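Local atomic coordinates of integron Cassette Protein Hfx_Cass5 (Unidentified, PDB entry 3IF4), a protein that is of unknown function, encoded by a mobile integron gene cassette from a sewage-outfall metagenome, and assembles from two copies that share a beta sheet. Residues Met22-Ile30 with His39-Phe47. Residues are numbered along the deposited sequence; the frame is centred on the assembly and turned at random.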
HETATM    1  N   MSE A  22      17.648 -10.616  20.439  1.00 41.05           N
HETATM    2  CA  MSE A  22      16.572  -9.632  20.442  1.00 39.72           C
HETATM    3  C   MSE A  22      16.869  -8.550  21.472  1.00 48.77           C
HETATM    4  O   MSE A  22      17.053  -8.831  22.657  1.00 54.40           O
HETATM    5  CB  MSE A  22      15.226 -10.304  20.728  1.00 42.42           C
HETATM    6  CG  MSE A  22      14.006  -9.395  20.590  1.00 46.77           C
HETATM    7 SE   MSE A  22      13.642  -8.779  18.759  0.76 63.94          SE
HETATM    8  CE  MSE A  22      14.089 -10.404  17.824  1.00 26.61           C
ATOM      9  N   LYS A  23      16.932  -7.311  21.005  1.00 46.56           N
ATOM     10  CA  LYS A  23      17.265  -6.176  21.847  1.00 45.24           C
ATOM     11  C   LYS A  23      16.035  -5.301  22.051  1.00 47.44           C
ATOM     12  O   LYS A  23      15.440  -4.811  21.085  1.00 46.73           O
ATOM     13  CB  LYS A  23      18.393  -5.371  21.191  1.00 54.10           C
ATOM     14  CG  LYS A  23      18.566  -3.933  21.685  1.00 58.14           C
ATOM     15  CD  LYS A  23      19.108  -3.045  20.561  1.00 56.72           C
ATOM     16  CE  LYS A  23      19.871  -1.837  21.083  1.00 56.14           C
ATOM     17  NZ  LYS A  23      19.149  -1.106  22.153  1.00 61.77           N
ATOM     18  N   GLN A  24      15.649  -5.112  23.307  1.00 37.77           N
ATOM     19  CA  GLN A  24      14.547  -4.217  23.636  1.00 36.62           C
ATOM     20  C   GLN A  24      15.075  -2.781  23.641  1.00 35.99           C
ATOM     21  O   GLN A  24      16.197  -2.532  24.078  1.00 37.71           O
ATOM     22  CB  GLN A  24      13.958  -4.598  24.996  1.00 42.46           C
ATOM     23  CG  GLN A  24      12.525  -4.148  25.231  1.00 47.00           C
ATOM     24  CD  GLN A  24      11.962  -4.653  26.556  1.00 52.65           C
ATOM     25  OE1 GLN A  24      10.773  -4.506  26.830  1.00 51.94           O
ATOM     26  NE2 GLN A  24      12.817  -5.258  27.378  1.00 55.11           N
ATOM     27  N   GLU A  25      14.277  -1.835  23.153  1.00 30.28           N
ATOM     28  CA  GLU A  25      14.762  -0.470  22.959  1.00 27.72           C
ATOM     29  C   GLU A  25      13.631   0.558  23.040  1.00 29.08           C
ATOM     30  O   GLU A  25      12.521   0.307  22.573  1.00 34.12           O
ATOM     31  CB  GLU A  25      15.474  -0.373  21.600  1.00 36.03           C
ATOM     32  CG  GLU A  25      15.891   1.031  21.161  1.00 40.79           C
ATOM     33  CD  GLU A  25      16.686   1.014  19.859  1.00 40.54           C
ATOM     34  OE1 GLU A  25      17.406   0.025  19.627  1.00 42.82           O
ATOM     35  OE2 GLU A  25      16.596   1.977  19.070  1.00 36.94           O
ATOM     36  N   PHE A  26      13.917   1.714  23.632  1.00 28.52           N
ATOM     37  CA  PHE A  26      12.915   2.768  23.762  1.00 35.04           C
ATOM     38  C   PHE A  26      12.661   3.508  22.451  1.00 32.95           C
ATOM     39  O   PHE A  26      13.584   3.804  21.696  1.00 25.21           O
ATOM     40  CB  PHE A  26      13.327   3.785  24.830  1.00 25.47           C
ATOM     41  CG  PHE A  26      12.910   3.411  26.220  1.00 39.04           C
ATOM     42  CD1 PHE A  26      11.571   3.218  26.525  1.00 37.32           C
ATOM     43  CD2 PHE A  26      13.855   3.273  27.232  1.00 44.21           C
ATOM     44  CE1 PHE A  26      11.180   2.882  27.810  1.00 45.53           C
ATOM     45  CE2 PHE A  26      13.469   2.936  28.516  1.00 41.31           C
ATOM     46  CZ  PHE A  26      12.131   2.737  28.805  1.00 45.52           C
ATOM     47  N   VAL A  27      11.402   3.825  22.193  1.00 32.94           N
ATOM     48  CA  VAL A  27      11.074   4.705  21.085  1.00 24.82           C
ATOM     49  C   VAL A  27      11.268   6.146  21.539  1.00 27.93           C
ATOM     50  O   VAL A  27      10.663   6.570  22.517  1.00 26.38           O
ATOM     51  CB  VAL A  27       9.622   4.524  20.658  1.00 23.54           C
ATOM     52  CG1 VAL A  27       9.204   5.667  19.749  1.00 22.04           C
ATOM     53  CG2 VAL A  27       9.428   3.153  20.004  1.00 22.18           C
ATOM     54  N   ALA A  28      12.105   6.901  20.836  1.00 29.79           N
ATOM     55  CA  ALA A  28      12.304   8.307  21.184  1.00 29.02           C
ATOM     56  C   ALA A  28      11.162   9.217  20.701  1.00 29.36           C
ATOM     57  O   ALA A  28      10.867  10.229  21.336  1.00 29.16           O
ATOM     58  CB  ALA A  28      13.650   8.813  20.671  1.00 24.05           C
ATOM     59  N   ALA A  29      10.521   8.875  19.584  1.00 30.79           N
ATOM     60  CA  ALA A  29       9.399   9.696  19.119  1.00 31.65           C
ATOM     61  C   ALA A  29       8.415   8.998  18.178  1.00 32.61           C
ATOM     62  O   ALA A  29       8.785   8.120  17.387  1.00 27.78           O
ATOM     63  CB  ALA A  29       9.907  11.004  18.495  1.00 22.86           C
ATOM     64  N   ILE A  30       7.151   9.396  18.280  1.00 24.49           N
ATOM     65  CA  ILE A  30       6.150   9.036  17.285  1.00 26.95           C
ATOM     66  C   ILE A  30       5.639  10.342  16.696  1.00 30.63           C
ATOM     67  O   ILE A  30       5.245  11.259  17.432  1.00 26.14           O
ATOM     68  CB  ILE A  30       4.976   8.252  17.892  1.00 34.86           C
ATOM     69  CG1 ILE A  30       5.480   7.024  18.656  1.00 33.68           C
ATOM     70  CG2 ILE A  30       3.966   7.862  16.803  1.00 32.50           C
ATOM     71  CD1 ILE A  30       6.058   5.958  17.768  1.00 41.73           C
ATOM     72  N   HIS A  39       5.811   8.293  11.668  1.00 25.14           N
ATOM     73  CA  HIS A  39       7.237   8.070  11.881  1.00 23.90           C
ATOM     74  C   HIS A  39       7.525   7.514  13.267  1.00 32.94           C
ATOM     75  O   HIS A  39       6.994   8.010  14.264  1.00 29.57           O
ATOM     76  CB  HIS A  39       8.001   9.384  11.729  1.00 24.44           C
ATOM     77  CG  HIS A  39       8.175   9.831  10.309  1.00 25.40           C
ATOM     78  ND1 HIS A  39       7.152  10.403   9.576  1.00 29.11           N
ATOM     79  CD2 HIS A  39       9.257   9.814   9.499  1.00 26.05           C
ATOM     80  CE1 HIS A  39       7.601  10.715   8.373  1.00 30.62           C
ATOM     81  NE2 HIS A  39       8.874  10.368   8.299  1.00 36.75           N
ATOM     82  N   VAL A  40       8.369   6.485  13.323  1.00 25.15           N
ATOM     83  CA  VAL A  40       8.843   5.942  14.584  1.00 31.10           C
ATOM     84  C   VAL A  40      10.361   6.127  14.668  1.00 33.81           C
ATOM     85  O   VAL A  40      11.114   5.566  13.867  1.00 32.20           O
ATOM     86  CB  VAL A  40       8.490   4.447  14.755  1.00 33.97           C
ATOM     87  CG1 VAL A  40       9.069   3.918  16.070  1.00 29.24           C
ATOM     88  CG2 VAL A  40       6.986   4.236  14.711  1.00 22.19           C
ATOM     89  N   THR A  41      10.795   6.939  15.625  1.00 24.29           N
ATOM     90  CA  THR A  41      12.206   7.248  15.801  1.00 27.52           C
ATOM     91  C   THR A  41      12.773   6.417  16.944  1.00 24.79           C
ATOM     92  O   THR A  41      12.442   6.653  18.102  1.00 32.82           O
ATOM     93  CB  THR A  41      12.407   8.733  16.148  1.00 28.97           C
ATOM     94  OG1 THR A  41      11.755   9.544  15.161  1.00 30.63           O
ATOM     95  CG2 THR A  41      13.896   9.074  16.212  1.00 24.15           C
ATOM     96  N   PRO A  42      13.620   5.433  16.616  1.00 28.70           N
ATOM     97  CA  PRO A  42      14.214   4.559  17.628  1.00 23.60           C
ATOM     98  C   PRO A  42      15.182   5.343  18.504  1.00 28.70           C
ATOM     99  O   PRO A  42      15.715   6.365  18.074  1.00 30.43           O
ATOM    100  CB  PRO A  42      14.978   3.523  16.799  1.00 23.93           C
ATOM    101  CG  PRO A  42      14.473   3.679  15.385  1.00 33.25           C
ATOM    102  CD  PRO A  42      14.098   5.112  15.262  1.00 25.46           C
ATOM    103  N   GLY A  43      15.398   4.868  19.724  1.00 34.43           N
ATOM    104  CA  GLY A  43      16.290   5.533  20.653  1.00 34.23           C
ATOM    105  C   GLY A  43      17.741   5.525  20.215  1.00 35.57           C
ATOM    106  O   GLY A  43      18.460   6.486  20.459  1.00 39.90           O
ATOM    107  N   GLU A  44      18.174   4.450  19.561  1.00 35.31           N
ATOM    108  CA  GLU A  44      19.592   4.282  19.262  1.00 40.80           C
ATOM    109  C   GLU A  44      19.889   3.509  17.977  1.00 35.27           C
ATOM    110  O   GLU A  44      20.866   3.792  17.296  1.00 37.11           O
ATOM    111  CB  GLU A  44      20.324   3.645  20.457  1.00 49.59           C
ATOM    112  CG  GLU A  44      19.546   2.541  21.172  1.00 64.13           C
ATOM    113  CD  GLU A  44      20.200   2.089  22.481  1.00 76.94           C
ATOM    114  OE1 GLU A  44      21.416   2.327  22.666  1.00 84.90           O
ATOM    115  OE2 GLU A  44      19.495   1.488  23.325  1.00 72.13           O
ATOM    116  N   SER A  45      19.051   2.536  17.638  1.00 25.90           N
ATOM    117  CA  SER A  45      19.322   1.705  16.471  1.00 40.76           C
ATOM    118  C   SER A  45      19.020   2.400  15.137  1.00 34.57           C
ATOM    119  O   SER A  45      18.183   3.303  15.065  1.00 28.73           O
ATOM    120  CB  SER A  45      18.546   0.394  16.563  1.00 42.61           C
ATOM    121  OG  SER A  45      18.974  -0.361  17.676  1.00 44.78           O
ATOM    122  N   GLN A  46      19.711   1.964  14.088  1.00 36.74           N
ATOM    123  CA  GLN A  46      19.422   2.412  12.726  1.00 40.19           C
ATOM    124  C   GLN A  46      19.027   1.227  11.827  1.00 37.47           C
ATOM    125  O   GLN A  46      19.507   0.109  12.013  1.00 41.46           O
ATOM    126  CB  GLN A  46      20.620   3.169  12.145  1.00 50.89           C
ATOM    127  CG  GLN A  46      21.952   2.448  12.305  1.00 68.79           C
ATOM    128  CD  GLN A  46      23.047   3.047  11.440  1.00 84.63           C
ATOM    129  OE1 GLN A  46      23.256   4.263  11.432  1.00 91.80           O
ATOM    130  NE2 GLN A  46      23.752   2.194  10.703  1.00 85.75           N
ATOM    131  N   PHE A  47      18.153   1.467  10.854  1.00 34.20           N
ATOM    132  CA  PHE A  47      17.632   0.376  10.037  1.00 33.92           C
ATOM    133  C   PHE A  47      17.743   0.628   8.532  1.00 39.87           C
ATOM    134  O   PHE A  47      16.735   0.649   7.820  1.00 39.93           O
ATOM    135  CB  PHE A  47      16.183   0.086  10.416  1.00 35.77           C
ATOM    136  CG  PHE A  47      15.997  -0.336  11.848  1.00 31.81           C
ATOM    137  CD1 PHE A  47      15.795   0.609  12.843  1.00 28.69           C
ATOM    138  CD2 PHE A  47      16.013  -1.679  12.198  1.00 26.31           C
ATOM    139  CE1 PHE A  47      15.616   0.226  14.163  1.00 26.74           C
ATOM    140  CE2 PHE A  47      15.825  -2.067  13.516  1.00 29.47           C
ATOM    141  CZ  PHE A  47      15.623  -1.111  14.499  1.00 24.50           C
TER
HETATM  142  O   HOH W   1      16.544   1.932  24.524  1.00 39.15           O
HETATM  143  O   HOH W   2       9.295  10.310  15.138  1.00 27.58           O
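The carboxylate of Glu-25 grips Glu-44 and Ser-45, just after Gly-43, through both oxygens. With CG anti to the backbone N (chi1 173°) and the chain extended beyond it, OE1 meets Ser-45 OG on its syn lone pair at 2.5 Å. OE2 accepts from Ser-45 N (2.9 Å, 174° at the hydrogen) on the syn side and from Glu-44 N (3.0 Å) above the plane, both from one face. Lys-23, bent at its last torsion, brings NZ into salt bridges with Glu-44 OE2 (2.9 Å) and Glu-25 OE1 (3.3 Å), both weak as hydrogen bonds, probably easing the repulsion between carboxylates whose planes stand 66° apart. An alanine here would probably leave the Ser-45 hydroxyl and the Glu-44 and Ser-45 amides without their acceptor. Ile-30 CD1 lies beside Val-40 CG2 at 3.6 Å, and Val-27 CG2 meets Val-40 CG1. Thr-41 O accepts from Ala-28 N (2.8 Å) and Ala-29 N (3.3 Å), while Thr-41 N returns a straight bond to Ala-29 O. Two residues facing one define a classic beta bulge in an antiparallel hairpin, whose 23-32 strand pairs in parallel with the second subunit, extending the sheet across the dimer.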